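VgrG protein (Vibrio cholerae, PDB 4DTH) carries an actin cross-linking toxin domain that binds ATP and magnesium and probably uses them to join actin monomers covalently. Local coordinates at residues S207-L212 / E216-K221; A229-I234 / K300-Q305; E240-F245 / E312-N317. All coordinates share one frame; numbering follows the deposited sequence. Where two conformers were deposited one is given.

Interaction 1: S207-L212 / E216-K221; sequences SQFASL and ENLDDK
Phe209 and Leu218 reach for each other from opposite directions, and the ring atom CE2 of Phe209 ends 3.7 Å from CD1 of Leu218. The methyl approaches the ring obliquely, with Phe209 CZ a little farther off at 4.1 Å from the same CD1. Phe209 owes this reach to its first torsion (chi1 -175°), which sets CG opposite the backbone N and swings the ring off the helix toward the loop. A second, wetter link lies at the end of the helix. Glu216 OE2 stands 4.3 Å from Leu212 O, and two waters off the line joining these oxygens are each within reach of both. One is 2.6 Å from Leu212 O, the other 2.7 Å from Glu216 OE2; the second leg of each bridge is weak and may not always be made. Both links lie in the short connection between two consecutive helices: helix 204-212 ends, the chain runs through 216-220 without regular structure, and helix 221-245 starts with Asp220 as its N-cap, OD1 accepting from Leu223 N. Farther out, Phe209 packs on Ala224 and Ala225, meets the ring of Phe228 and touches Val298 of helix 292-307. That last helix also holds the loop, since Asp294 accepts hydrogen bonds from the backbone N atoms of Asp219 and Asp220.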
loop_
_atom_site.group_PDB
_atom_site.type_symbol
_atom_site.label_atom_id
_atom_site.label_comp_id
_atom_site.label_asym_id
_atom_site.label_seq_id
_atom_site.Cartn_x
_atom_site.Cartn_y
_atom_site.Cartn_z
ATOM N N SER A 207 -24.359 -12.265 9.856
ATOM C CA SER A 207 -25.578 -12.913 10.353
ATOM C C SER A 207 -25.381 -13.412 11.784
ATOM O O SER A 207 -26.323 -13.370 12.582
ATOM C CB SER A 207 -26.017 -14.049 9.435
ATOM O OG SER A 207 -24.974 -14.984 9.222
ATOM N N GLN A 208 -24.140 -13.817 12.125
ATOM C CA GLN A 208 -23.812 -14.257 13.473
ATOM C C GLN A 208 -24.033 -13.099 14.458
ATOM O O GLN A 208 -24.706 -13.304 15.461
ATOM C CB GLN A 208 -22.364 -14.778 13.545
ATOM C CG GLN A 208 -22.055 -15.535 14.846
ATOM C CD GLN A 208 -22.439 -17.015 14.836
ATOM O OE1 GLN A 208 -22.073 -17.771 15.739
ATOM N NE2 GLN A 208 -23.155 -17.490 13.807
ATOM N N PHE A 209 -23.548 -11.865 14.123
ATOM C CA PHE A 209 -23.721 -10.700 15.011
ATOM C C PHE A 209 -25.216 -10.414 15.248
ATOM O O PHE A 209 -25.615 -10.144 16.378
ATOM C CB PHE A 209 -23.021 -9.445 14.443
ATOM C CG PHE A 209 -23.051 -8.239 15.356
ATOM C CD1 PHE A 209 -22.194 -8.150 16.443
ATOM C CD2 PHE A 209 -23.964 -7.208 15.146
ATOM C CE1 PHE A 209 -22.227 -7.045 17.289
ATOM C CE2 PHE A 209 -23.999 -6.109 15.994
ATOM C CZ PHE A 209 -23.137 -6.033 17.061
ATOM N N ALA A 210 -26.019 -10.476 14.182
ATOM C CA ALA A 210 -27.465 -10.229 14.239
ATOM C C ALA A 210 -28.149 -11.168 15.255
ATOM O O ALA A 210 -28.984 -10.704 16.035
ATOM C CB ALA A 210 -28.072 -10.401 12.856
ATOM N N SER A 211 -27.733 -12.454 15.295
ATOM C CA SER A 211 -28.238 -13.469 16.233
ATOM C C SER A 211 -27.881 -13.161 17.685
ATOM O O SER A 211 -28.694 -13.420 18.568
ATOM C CB SER A 211 -27.688 -14.848 15.880
ATOM O OG SER A 211 -28.107 -15.270 14.594
ATOM N N LEU A 212 -26.661 -12.631 17.930
ATOM C CA LEU A 212 -26.152 -12.309 19.267
ATOM C C LEU A 212 -26.794 -11.073 19.880
ATOM O O LEU A 212 -26.714 -10.894 21.098
ATOM C CB LEU A 212 -24.612 -12.058 19.209
ATOM C CG LEU A 212 -23.713 -13.103 18.540
ATOM C CD1 LEU A 212 -22.298 -12.618 18.451
ATOM C CD2 LEU A 212 -23.718 -14.408 19.296
ATOM N N GLU A 216 -31.034 -6.348 21.773
ATOM C CA GLU A 216 -30.396 -5.054 21.714
ATOM C C GLU A 216 -31.045 -4.143 20.725
ATOM O O GLU A 216 -31.403 -4.548 19.618
ATOM C CB GLU A 216 -28.909 -5.198 21.449
ATOM C CG GLU A 216 -28.198 -5.846 22.620
ATOM C CD GLU A 216 -26.696 -5.858 22.491
ATOM O OE1 GLU A 216 -26.114 -4.772 22.274
ATOM O OE2 GLU A 216 -26.089 -6.945 22.633
ATOM N N ASN A 217 -31.246 -2.906 21.162
ATOM C CA ASN A 217 -31.839 -1.904 20.314
ATOM C C ASN A 217 -30.688 -1.101 19.734
ATOM O O ASN A 217 -30.188 -0.169 20.370
ATOM C CB ASN A 217 -32.820 -1.046 21.097
ATOM C CG ASN A 217 -33.811 -0.359 20.207
ATOM O OD1 ASN A 217 -34.278 -0.910 19.199
ATOM N ND2 ASN A 217 -34.154 0.865 20.558
ATOM N N LEU A 218 -30.198 -1.548 18.570
ATOM C CA LEU A 218 -29.052 -0.904 17.937
ATOM C C LEU A 218 -29.457 0.257 17.065
ATOM O O LEU A 218 -30.482 0.191 16.381
ATOM C CB LEU A 218 -28.181 -1.918 17.169
ATOM C CG LEU A 218 -27.535 -3.034 18.012
ATOM C CD1 LEU A 218 -26.701 -3.936 17.137
ATOM C CD2 LEU A 218 -26.660 -2.464 19.142
ATOM N N ASP A 219 -28.642 1.331 17.103
ATOM C CA ASP A 219 -28.856 2.539 16.307
ATOM C C ASP A 219 -28.892 2.206 14.819
ATOM O O ASP A 219 -29.834 2.589 14.120
ATOM C CB ASP A 219 -27.799 3.599 16.641
ATOM C CG ASP A 219 -27.962 4.180 18.034
ATOM O OD1 ASP A 219 -29.102 4.593 18.394
ATOM O OD2 ASP A 219 -26.945 4.241 18.766
ATOM N N ASP A 220 -27.907 1.401 14.364
ATOM C CA ASP A 220 -27.844 0.934 12.993
ATOM C C ASP A 220 -27.322 -0.483 13.031
ATOM O O ASP A 220 -26.108 -0.701 12.989
ATOM C CB ASP A 220 -26.956 1.857 12.134
ATOM C CG ASP A 220 -27.144 1.689 10.637
ATOM O OD1 ASP A 220 -27.442 0.551 10.190
ATOM O OD2 ASP A 220 -26.948 2.677 9.903
ATOM N N LYS A 221 -28.245 -1.448 13.176
ATOM C CA LYS A 221 -27.911 -2.869 13.280
ATOM C C LYS A 221 -27.161 -3.484 12.091
ATOM O O LYS A 221 -26.282 -4.317 12.305
ATOM C CB LYS A 221 -29.122 -3.706 13.715
ATOM C CG LYS A 221 -30.214 -3.836 12.678
ATOM C CD LYS A 221 -31.423 -4.507 13.278
ATOM C CE LYS A 221 -31.986 -5.585 12.390
ATOM N NZ LYS A 221 -32.594 -5.032 11.151
HETATM O O HOH W 1 -25.376 -10.225 23.285
HETATM O O HOH W 2 -27.695 -8.898 23.580
#

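Interaction 2: A229-I234 / K300-Q305; sequences AYLTSI and KHIKPQ
Helix segments 229-234 and 300-305 run in roughly the same direction, their axes crossing at -34° with a closest approach of 10.1 Å. The backbones come nearest at Thr232 and Ile302, whose CA atoms are 5.9 Å apart. This is helix-helix packing inside the helical part of the actin cross-linking domain, between the long helix 221-245 and helix 292-307. The second helix is kinked at Pro304, where the proline nitrogen has no hydrogen to give to the turn before; Gln305 N makes just a weak bond back to Ile302 O.

Three residues on this interface, Leu231, Thr232 and Ile302, are buried, and Gln305, partly exposed, joins them through its CB and CG. Thr232 and Ile302 point at each other's helix and slide past one another in opposite directions, which brings Thr232 OG1 to 3.5 Å from Ile302 CG1. The threonine oxygen therefore rests against hydrocarbon, but its polar need is met within its own helix by a hydrogen bond with Phe228 O. Its chi1 of -54° puts OG1 beside the backbone N and leaves the methyl CG2 to face Gln305. There the two side chains cross at about a right angle, and CG2 of Thr232 touches the aliphatic CB of Gln305 at 3.7 Å. The outer end of Ile302 leans the other way, over Leu231. Phe228 and Tyr235, from the same long helix, and Phe319 of helix 312-323 add to the hydrophobic surroundings of Ile302, while Leu205 of helix 204-212 packs on Thr232. At the tip of the isoleucine, CD1 of Ile302 lies 3.7 Å from CB of Leu231.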
loop_
_atom_site.group_PDB
_atom_site.type_symbol
_atom_site.label_atom_id
_atom_site.label_comp_id
_atom_site.label_asym_id
_atom_site.label_seq_id
_atom_site.Cartn_x
_atom_site.Cartn_y
_atom_site.Cartn_z
ATOM N N ALA A 229 -18.240 -7.896 11.405
ATOM C CA ALA A 229 -17.649 -8.902 10.515
ATOM C C ALA A 229 -16.267 -8.486 10.007
ATOM O O ALA A 229 -15.361 -9.320 9.964
ATOM C CB ALA A 229 -18.567 -9.186 9.349
ATOM N N TYR A 230 -16.102 -7.202 9.655
ATOM C CA TYR A 230 -14.841 -6.661 9.155
ATOM C C TYR A 230 -13.753 -6.753 10.232
ATOM O O TYR A 230 -12.699 -7.355 9.987
ATOM C CB TYR A 230 -15.042 -5.205 8.682
ATOM C CG TYR A 230 -13.768 -4.544 8.199
ATOM C CD1 TYR A 230 -13.204 -4.884 6.970
ATOM C CD2 TYR A 230 -13.098 -3.616 8.989
ATOM C CE1 TYR A 230 -12.021 -4.296 6.531
ATOM C CE2 TYR A 230 -11.922 -3.008 8.552
ATOM C CZ TYR A 230 -11.386 -3.355 7.323
ATOM O OH TYR A 230 -10.216 -2.778 6.907
ATOM N N LEU A 231 -14.008 -6.161 11.419
ATOM C CA LEU A 231 -13.041 -6.162 12.522
ATOM C C LEU A 231 -12.749 -7.565 13.025
ATOM O O LEU A 231 -11.579 -7.908 13.178
ATOM C CB LEU A 231 -13.511 -5.270 13.681
ATOM C CG LEU A 231 -13.419 -3.765 13.451
ATOM C CD1 LEU A 231 -13.945 -3.007 14.661
ATOM C CD2 LEU A 231 -11.963 -3.328 13.136
ATOM N N THR A 232 -13.793 -8.391 13.253
ATOM C CA THR A 232 -13.568 -9.763 13.721
ATOM C C THR A 232 -12.712 -10.539 12.720
ATOM O O THR A 232 -11.792 -11.224 13.144
ATOM C CB THR A 232 -14.878 -10.482 14.072
ATOM O OG1 THR A 232 -15.613 -9.696 15.014
ATOM C CG2 THR A 232 -14.629 -11.853 14.669
ATOM N N SER A 233 -12.983 -10.400 11.403
ATOM C CA SER A 233 -12.191 -11.089 10.375
ATOM C C SER A 233 -10.712 -10.690 10.463
ATOM O O SER A 233 -9.848 -11.559 10.416
ATOM C CB SER A 233 -12.747 -10.816 8.980
ATOM O OG SER A 233 -14.043 -11.392 8.857
ATOM N N ILE A 234 -10.430 -9.387 10.642
ATOM C CA ILE A 234 -9.057 -8.884 10.769
ATOM C C ILE A 234 -8.398 -9.404 12.051
ATOM O O ILE A 234 -7.256 -9.858 12.000
ATOM C CB ILE A 234 -9.002 -7.340 10.661
ATOM C CG1 ILE A 234 -9.286 -6.905 9.205
ATOM C CG2 ILE A 234 -7.627 -6.786 11.158
ATOM C CD1 ILE A 234 -9.327 -5.418 8.979
ATOM N N LYS A 300 -17.494 -5.291 22.350
ATOM C CA LYS A 300 -17.774 -6.250 23.419
ATOM C C LYS A 300 -17.942 -7.671 22.863
ATOM O O LYS A 300 -17.474 -8.619 23.494
ATOM C CB LYS A 300 -19.018 -5.818 24.230
ATOM C CG LYS A 300 -18.703 -5.355 25.657
ATOM C CD LYS A 300 -19.150 -3.916 25.916
ATOM C CE LYS A 300 -18.771 -3.393 27.282
ATOM N NZ LYS A 300 -19.916 -2.686 27.918
ATOM N N HIS A 301 -18.539 -7.814 21.663
ATOM C CA HIS A 301 -18.774 -9.115 21.024
ATOM C C HIS A 301 -17.577 -9.740 20.302
ATOM O O HIS A 301 -17.612 -10.935 19.994
ATOM C CB HIS A 301 -20.012 -9.066 20.124
ATOM C CG HIS A 301 -21.289 -9.056 20.897
ATOM N ND1 HIS A 301 -21.888 -7.872 21.286
ATOM C CD2 HIS A 301 -22.036 -10.091 21.349
ATOM C CE1 HIS A 301 -22.981 -8.223 21.951
ATOM N NE2 HIS A 301 -23.119 -9.547 21.998
ATOM N N ILE A 302 -16.512 -8.964 20.051
ATOM C CA ILE A 302 -15.324 -9.500 19.372
ATOM C C ILE A 302 -14.513 -10.447 20.268
ATOM O O ILE A 302 -14.079 -11.487 19.782
ATOM C CB ILE A 302 -14.442 -8.392 18.740
ATOM C CG1 ILE A 302 -15.250 -7.567 17.714
ATOM C CG2 ILE A 302 -13.181 -9.003 18.075
ATOM C CD1 ILE A 302 -14.511 -6.336 17.131
ATOM N N LYS A 303 -14.269 -10.062 21.540
ATOM C CA LYS A 303 -13.477 -10.834 22.524
ATOM C C LYS A 303 -13.818 -12.355 22.516
ATOM O O LYS A 303 -12.891 -13.153 22.333
ATOM C CB LYS A 303 -13.606 -10.253 23.961
ATOM C CG LYS A 303 -13.101 -8.814 24.155
ATOM C CD LYS A 303 -13.241 -8.352 25.629
ATOM C CE LYS A 303 -12.824 -6.908 25.818
ATOM N NZ LYS A 303 -12.448 -6.581 27.220
ATOM N N PRO A 304 -15.104 -12.788 22.628
ATOM C CA PRO A 304 -15.377 -14.241 22.619
ATOM C C PRO A 304 -15.082 -14.938 21.301
ATOM O O PRO A 304 -14.811 -16.134 21.321
ATOM C CB PRO A 304 -16.866 -14.356 22.990
ATOM C CG PRO A 304 -17.319 -13.000 23.338
ATOM C CD PRO A 304 -16.338 -12.004 22.856
ATOM N N GLN A 305 -15.139 -14.216 20.173
ATOM C CA GLN A 305 -14.811 -14.788 18.861
ATOM C C GLN A 305 -13.329 -15.201 18.839
ATOM O O GLN A 305 -13.002 -16.283 18.353
ATOM C CB GLN A 305 -15.130 -13.806 17.727
ATOM C CG GLN A 305 -16.616 -13.435 17.643
ATOM C CD GLN A 305 -17.511 -14.564 17.190
ATOM O OE1 GLN A 305 -17.083 -15.525 16.528
ATOM N NE2 GLN A 305 -18.785 -14.474 17.547
#

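Interaction 3: E240-F245 / E312-N317; sequences ELAKKF and ESLSKN. With SO4 (sulfate ion), chain J.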
loop_
_atom_site.group_PDB
_atom_site.type_symbol
_atom_site.label_atom_id
_atom_site.label_comp_id
_atom_site.label_asym_id
_atom_site.label_seq_id
_atom_site.Cartn_x
_atom_site.Cartn_y
_atom_site.Cartn_z
ATOM N N GLU A 240 -4.321 -15.795 13.652
ATOM C CA GLU A 240 -3.885 -16.931 12.826
ATOM C C GLU A 240 -2.452 -16.735 12.339
ATOM O O GLU A 240 -1.630 -17.653 12.462
ATOM C CB GLU A 240 -4.844 -17.127 11.632
ATOM C CG GLU A 240 -4.432 -18.223 10.657
ATOM C CD GLU A 240 -5.074 -18.085 9.289
ATOM O OE1 GLU A 240 -6.299 -18.321 9.177
ATOM O OE2 GLU A 240 -4.359 -17.716 8.331
ATOM N N LEU A 241 -2.142 -15.536 11.819
ATOM C CA LEU A 241 -0.807 -15.225 11.307
ATOM C C LEU A 241 0.239 -15.174 12.408
ATOM O O LEU A 241 1.349 -15.638 12.188
ATOM C CB LEU A 241 -0.811 -13.921 10.502
ATOM C CG LEU A 241 -1.642 -13.945 9.218
ATOM C CD1 LEU A 241 -1.793 -12.555 8.664
ATOM C CD2 LEU A 241 -1.031 -14.863 8.175
ATOM N N ALA A 242 -0.117 -14.638 13.590
ATOM C CA ALA A 242 0.801 -14.556 14.736
ATOM C C ALA A 242 1.196 -15.970 15.175
ATOM O O ALA A 242 2.355 -16.208 15.496
ATOM C CB ALA A 242 0.134 -13.817 15.891
ATOM N N LYS A 243 0.241 -16.908 15.144
ATOM C CA LYS A 243 0.450 -18.307 15.508
ATOM C C LYS A 243 1.276 -19.006 14.430
ATOM O O LYS A 243 2.231 -19.729 14.739
ATOM C CB LYS A 243 -0.924 -18.976 15.635
ATOM C CG LYS A 243 -1.045 -19.931 16.784
ATOM C CD LYS A 243 -2.419 -20.586 16.742
ATOM C CE LYS A 243 -2.302 -22.083 16.637
ATOM N NZ LYS A 243 -3.623 -22.727 16.433
ATOM N N LYS A 244 0.898 -18.792 13.154
ATOM C CA LYS A 244 1.558 -19.399 11.995
ATOM C C LYS A 244 3.029 -18.967 11.886
ATOM O O LYS A 244 3.923 -19.824 11.740
ATOM C CB LYS A 244 0.782 -18.970 10.731
ATOM C CG LYS A 244 1.434 -19.263 9.404
ATOM C CD LYS A 244 1.429 -20.724 9.091
ATOM C CE LYS A 244 1.863 -20.984 7.681
ATOM N NZ LYS A 244 2.087 -22.434 7.470
ATOM N N PHE A 245 3.279 -17.653 11.966
ATOM C CA PHE A 245 4.614 -17.089 11.767
ATOM C C PHE A 245 5.429 -16.814 13.031
ATOM O O PHE A 245 6.580 -16.397 12.921
ATOM C CB PHE A 245 4.520 -15.839 10.883
ATOM C CG PHE A 245 4.121 -16.128 9.452
ATOM C CD1 PHE A 245 5.040 -16.654 8.548
ATOM C CD2 PHE A 245 2.823 -15.892 9.015
ATOM C CE1 PHE A 245 4.671 -16.916 7.222
ATOM C CE2 PHE A 245 2.456 -16.145 7.683
ATOM C CZ PHE A 245 3.382 -16.656 6.798
ATOM N N GLU A 312 -6.150 -17.477 25.684
ATOM C CA GLU A 312 -6.505 -16.239 26.374
ATOM C C GLU A 312 -5.472 -15.143 26.111
ATOM O O GLU A 312 -5.855 -14.027 25.771
ATOM C CB GLU A 312 -6.703 -16.465 27.894
ATOM C CG GLU A 312 -6.951 -15.188 28.700
ATOM C CD GLU A 312 -8.111 -14.294 28.302
ATOM O OE1 GLU A 312 -8.981 -14.731 27.512
ATOM O OE2 GLU A 312 -8.178 -13.158 28.820
ATOM N N SER A 313 -4.177 -15.472 26.241
ATOM C CA SER A 313 -3.084 -14.521 26.026
ATOM C C SER A 313 -3.056 -13.968 24.595
ATOM O O SER A 313 -3.004 -12.757 24.416
ATOM C CB SER A 313 -1.739 -15.115 26.416
ATOM O OG SER A 313 -0.745 -14.121 26.217
ATOM N N LEU A 314 -3.160 -14.846 23.588
ATOM C CA LEU A 314 -3.163 -14.372 22.205
ATOM C C LEU A 314 -4.401 -13.510 21.925
ATOM O O LEU A 314 -4.255 -12.437 21.344
ATOM C CB LEU A 314 -3.036 -15.538 21.208
ATOM C CG LEU A 314 -2.978 -15.188 19.712
ATOM C CD1 LEU A 314 -1.872 -14.140 19.390
ATOM C CD2 LEU A 314 -2.810 -16.451 18.884
ATOM N N SER A 315 -5.587 -13.947 22.397
ATOM C CA SER A 315 -6.849 -13.224 22.218
ATOM C C SER A 315 -6.799 -11.815 22.842
ATOM O O SER A 315 -7.154 -10.850 22.176
ATOM C CB SER A 315 -8.009 -14.023 22.808
ATOM O OG SER A 315 -8.146 -15.291 22.189
ATOM N N LYS A 316 -6.356 -11.714 24.110
ATOM C CA LYS A 316 -6.245 -10.456 24.867
ATOM C C LYS A 316 -5.259 -9.527 24.196
ATOM O O LYS A 316 -5.548 -8.340 24.034
ATOM C CB LYS A 316 -5.818 -10.747 26.334
ATOM C CG LYS A 316 -5.565 -9.515 27.219
ATOM C CD LYS A 316 -4.188 -9.564 27.896
ATOM C CE LYS A 316 -3.878 -8.270 28.609
ATOM N NZ LYS A 316 -2.483 -7.814 28.364
ATOM N N ASN A 317 -4.090 -10.062 23.800
ATOM C CA ASN A 317 -3.062 -9.270 23.148
ATOM C C ASN A 317 -3.461 -8.721 21.781
ATOM O O ASN A 317 -3.181 -7.560 21.505
ATOM C CB ASN A 317 -1.730 -10.001 23.136
ATOM C CG ASN A 317 -1.045 -9.885 24.478
ATOM O OD1 ASN A 317 -0.522 -8.821 24.827
ATOM N ND2 ASN A 317 -1.095 -10.945 25.284
HETATM S S SO4 J . -5.242 -21.664 13.425
HETATM O O1 SO4 J . -3.890 -22.202 13.269
HETATM O O2 SO4 J . -5.713 -21.938 14.783
HETATM O O3 SO4 J . -5.232 -20.217 13.193
HETATM O O4 SO4 J . -6.126 -22.313 12.445
#
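Leu314 aims its side chain from helix 312-323 at helix 221-245 and meets two residues there, one with each methyl. CD1 lies 4.0 Å from the CB of Ala242, which is directed toward helix 312-323, while CD2 comes to 4.4 Å from CG of Lys243. The leucine has CG opposite its backbone N (chi1 -178°), a torsion that carries the forked end toward helix 221-245, across a CA to CA separation of 8.5 Å between Ala242 and Leu314. The small alanine and the forked leucine thus make a modest, purely apolar contact, and the lower part of the lysine chain flanks it. This is helix-helix packing between the C-terminal end of helix 221-245 and the start of helix 312-323, in the helical part of the actin cross-linking domain.

Beyond CG, Lys243 leads away from Leu314 and bends at chi3 (121°). Its ammonium NZ donates to O2 of a sulfate ion at 2.8 Å, with a weaker bond from NZ to O1 of the same ion at 3.2 Å. Glu240, one turn earlier, lies alongside the ion through its aliphatic part, CG being 3.3 Å from sulfate O3; its carboxylate pairs with Lys237 instead. Tyr310 OH also bonds to the sulfate, which probably came from the crystallisation liquor.

On helix 312-323, Asn317 ND2 donates to Ser313 O at 2.8 Å, from above the carbonyl plane and on the opposite face from Asn317 N. Its OD1 accepts from Glu251 N, tying this helix to the loop after helix 221-245. Leu241, on the same helix as Ala242, packs against helix 269-275, and Ser315 touches Leu306 and Gln307 of helix 292-307.

The three contacts follow helix 221-245 from its N-terminal approach to its C-terminal end. Interactions 1 and 2 have centres 13 Å apart and touch mainly through His301, whose CE1 is 3.4 Å from Glu216 OE2 and whose CD2 is 3.9 Å from Leu212 CD1. Interactions 2 and 3 share the long helix, and their other partners, helices 292-307 and 312-323, follow each other in the chain; their centres are 14 Å apart and nearest atoms about 5 Å. Interactions 1 and 3 lie 27 Å apart between centres. None includes the magnesium ligands Glu28, Glu90, Gln174 and Glu351; interactions 2 and 3 are helix-helix packing, and interaction 1 packs a helix against the loop that follows it.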